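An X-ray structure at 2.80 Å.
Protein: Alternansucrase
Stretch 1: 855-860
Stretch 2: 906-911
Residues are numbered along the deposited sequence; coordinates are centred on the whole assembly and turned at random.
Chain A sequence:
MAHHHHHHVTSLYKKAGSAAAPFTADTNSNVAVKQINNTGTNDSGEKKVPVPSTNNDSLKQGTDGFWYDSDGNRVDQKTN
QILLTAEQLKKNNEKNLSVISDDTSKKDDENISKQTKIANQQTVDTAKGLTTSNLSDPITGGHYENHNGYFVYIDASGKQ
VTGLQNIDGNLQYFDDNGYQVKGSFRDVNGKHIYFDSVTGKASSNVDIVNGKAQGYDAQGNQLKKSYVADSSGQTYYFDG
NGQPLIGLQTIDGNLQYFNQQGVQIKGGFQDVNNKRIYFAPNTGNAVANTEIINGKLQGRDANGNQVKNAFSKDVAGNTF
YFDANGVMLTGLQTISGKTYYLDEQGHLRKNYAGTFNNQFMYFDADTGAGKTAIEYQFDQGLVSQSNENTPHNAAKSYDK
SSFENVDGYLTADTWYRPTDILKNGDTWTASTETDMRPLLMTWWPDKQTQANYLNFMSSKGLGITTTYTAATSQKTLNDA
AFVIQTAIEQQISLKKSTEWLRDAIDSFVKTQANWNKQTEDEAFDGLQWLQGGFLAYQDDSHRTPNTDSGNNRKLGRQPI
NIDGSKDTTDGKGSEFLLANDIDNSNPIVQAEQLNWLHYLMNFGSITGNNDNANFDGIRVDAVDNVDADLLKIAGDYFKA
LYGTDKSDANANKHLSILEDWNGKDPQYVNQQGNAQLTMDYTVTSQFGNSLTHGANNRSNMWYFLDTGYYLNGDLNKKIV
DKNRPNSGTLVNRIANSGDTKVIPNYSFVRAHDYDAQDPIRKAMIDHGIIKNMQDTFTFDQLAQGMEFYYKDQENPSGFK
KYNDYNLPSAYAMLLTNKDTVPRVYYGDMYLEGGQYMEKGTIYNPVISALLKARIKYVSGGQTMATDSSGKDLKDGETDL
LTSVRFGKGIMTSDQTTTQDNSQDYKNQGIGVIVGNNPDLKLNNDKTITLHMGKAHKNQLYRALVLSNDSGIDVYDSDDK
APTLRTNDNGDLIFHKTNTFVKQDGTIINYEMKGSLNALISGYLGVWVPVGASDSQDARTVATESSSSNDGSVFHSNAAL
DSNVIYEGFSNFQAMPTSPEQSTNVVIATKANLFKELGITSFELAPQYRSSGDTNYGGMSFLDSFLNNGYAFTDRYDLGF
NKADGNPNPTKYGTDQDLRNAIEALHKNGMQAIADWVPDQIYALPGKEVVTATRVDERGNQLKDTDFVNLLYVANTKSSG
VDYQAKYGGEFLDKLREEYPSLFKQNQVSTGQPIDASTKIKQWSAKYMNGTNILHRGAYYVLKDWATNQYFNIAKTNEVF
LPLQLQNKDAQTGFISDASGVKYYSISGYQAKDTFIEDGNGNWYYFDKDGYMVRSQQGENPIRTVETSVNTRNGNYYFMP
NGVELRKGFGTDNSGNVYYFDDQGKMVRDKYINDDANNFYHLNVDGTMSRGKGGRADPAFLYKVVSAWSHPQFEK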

# COMPACT_ATOMS: atom_id res chain seq x y z
N ILE A 855 36.05 -14.20 7.23
CA ILE A 855 36.64 -14.64 8.48
C ILE A 855 38.18 -14.62 8.41
O ILE A 855 38.84 -14.20 9.35
N LYS A 856 38.74 -15.11 7.30
CA LYS A 856 40.19 -15.25 7.10
C LYS A 856 40.92 -13.93 6.84
O LYS A 856 42.02 -13.71 7.35
N TYR A 857 40.34 -13.08 6.00
CA TYR A 857 41.09 -11.95 5.46
C TYR A 857 40.60 -10.55 5.81
O TYR A 857 41.38 -9.60 5.77
N VAL A 858 39.32 -10.39 6.15
CA VAL A 858 38.74 -9.05 6.25
C VAL A 858 39.05 -8.37 7.58
O VAL A 858 38.42 -8.65 8.60
N SER A 859 40.04 -7.48 7.57
CA SER A 859 40.33 -6.61 8.70
C SER A 859 41.15 -5.41 8.25
O SER A 859 41.58 -5.36 7.10
N GLY A 860 41.38 -4.47 9.17
CA GLY A 860 42.16 -3.29 8.89
C GLY A 860 41.39 -2.22 8.17
O GLY A 860 40.19 -2.31 7.95
N LYS A 906 50.08 -9.68 7.31
CA LYS A 906 50.74 -10.02 6.04
C LYS A 906 49.91 -10.95 5.16
O LYS A 906 49.88 -10.78 3.93
N ASN A 907 49.23 -11.92 5.76
CA ASN A 907 48.40 -12.85 5.00
C ASN A 907 46.91 -12.53 5.02
O ASN A 907 46.09 -13.35 4.61
N GLN A 908 46.59 -11.33 5.47
CA GLN A 908 45.21 -10.85 5.55
C GLN A 908 45.01 -9.75 4.49
O GLN A 908 45.92 -9.47 3.70
N GLY A 909 43.82 -9.14 4.47
CA GLY A 909 43.47 -8.15 3.49
C GLY A 909 42.82 -8.79 2.27
O GLY A 909 42.95 -9.98 2.04
N ILE A 910 42.11 -7.98 1.49
CA ILE A 910 41.36 -8.46 0.34
C ILE A 910 41.21 -7.35 -0.70
O ILE A 910 41.26 -6.17 -0.36
N GLY A 911 41.05 -7.74 -1.97
CA GLY A 911 40.88 -6.78 -3.06
C GLY A 911 39.62 -7.10 -3.84
O GLY A 911 39.43 -8.24 -4.26

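This small contact between a segment leaving a helix and the approach to a strand illustrates how one backbone hydrogen bond can register two segments far apart in sequence while a few side chains pack nearby. The bond runs from Gly909 N to Tyr857 O (2.8 Å), with an N-H...acceptor angle of 152°; no side-chain hydrogen bond joins the two stretches.

Tyr857 is the largest contributor of buried area. Its CA-to-CB bond points sideways, and the m rotamer (chi1 -49°) carries the ring alongside the second stretch, where Tyr857 CD1 lies 3.4 Å from Asn907 O. That carbonyl and the CA of Gln908 both meet the ring at its edge. Gln908 is also sideways, with chi1 m and chi2 t. The chain runs straight about chi2, and its CB and CG lie near backbone oxygens, with Gln908 CB 3.8 Å from Tyr857 O and Gln908 CG 3.7 Å from Lys856 O, while the amide reaches Ser859, Gln908 OE1 lying 4.2 Å from Ser859 CB.

Ile910 alone directs its CA-to-CB bond toward the other stretch. With both chi angles t, it makes the one apolar side-chain pair, Ile910 CG2 to Val858 CG2 at 4.2 Å, even though the CA-to-CB bond of Val858 points away. Lys856 starts sideways, but its end leads away and its NZ is hydrogen-bonded elsewhere in the structure.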

# COMPACT_ATOMS: atom_id res chain seq x y z
CB ILE A 855 36.17 -16.08 8.80
CG1 ILE A 855 34.66 -16.11 9.02
CG2 ILE A 855 36.95 -16.64 10.00
CD1 ILE A 855 34.05 -17.50 9.12
CB LYS A 856 40.48 -16.16 5.90
CG LYS A 856 40.48 -17.64 6.19
CD LYS A 856 40.74 -18.44 4.91
CE LYS A 856 41.58 -19.68 5.16
NZ LYS A 856 40.91 -20.65 6.07
CB TYR A 857 41.17 -12.05 3.94
CG TYR A 857 41.59 -13.40 3.40
CD1 TYR A 857 42.94 -13.73 3.27
CD2 TYR A 857 40.66 -14.33 3.01
CE1 TYR A 857 43.32 -14.95 2.74
CE2 TYR A 857 41.03 -15.55 2.50
CZ TYR A 857 42.38 -15.85 2.35
OH TYR A 857 42.76 -17.08 1.87
CB VAL A 858 37.25 -9.07 5.96
CG1 VAL A 858 36.62 -7.71 6.19
CG2 VAL A 858 37.03 -9.51 4.51
CB SER A 859 41.07 -7.35 9.82
OG SER A 859 41.08 -6.56 11.01
CB LYS A 906 52.16 -10.58 6.26
CG LYS A 906 53.28 -9.59 5.94
CD LYS A 906 53.56 -9.52 4.44
CE LYS A 906 54.85 -8.80 4.04
NZ LYS A 906 54.77 -7.32 4.12
CB ASN A 907 48.68 -14.27 5.47
CG ASN A 907 50.15 -14.65 5.29
OD1 ASN A 907 50.87 -14.85 6.27
ND2 ASN A 907 50.60 -14.69 4.04
CB GLN A 908 44.92 -10.32 6.96
CG GLN A 908 44.87 -11.39 8.01
CD GLN A 908 44.65 -10.87 9.41
OE1 GLN A 908 44.54 -9.67 9.64
NE2 GLN A 908 44.56 -11.78 10.36
CB ILE A 910 39.97 -8.98 0.81
CG1 ILE A 910 39.25 -9.72 -0.31
CG2 ILE A 910 39.09 -7.83 1.28
CD1 ILE A 910 38.07 -10.57 0.17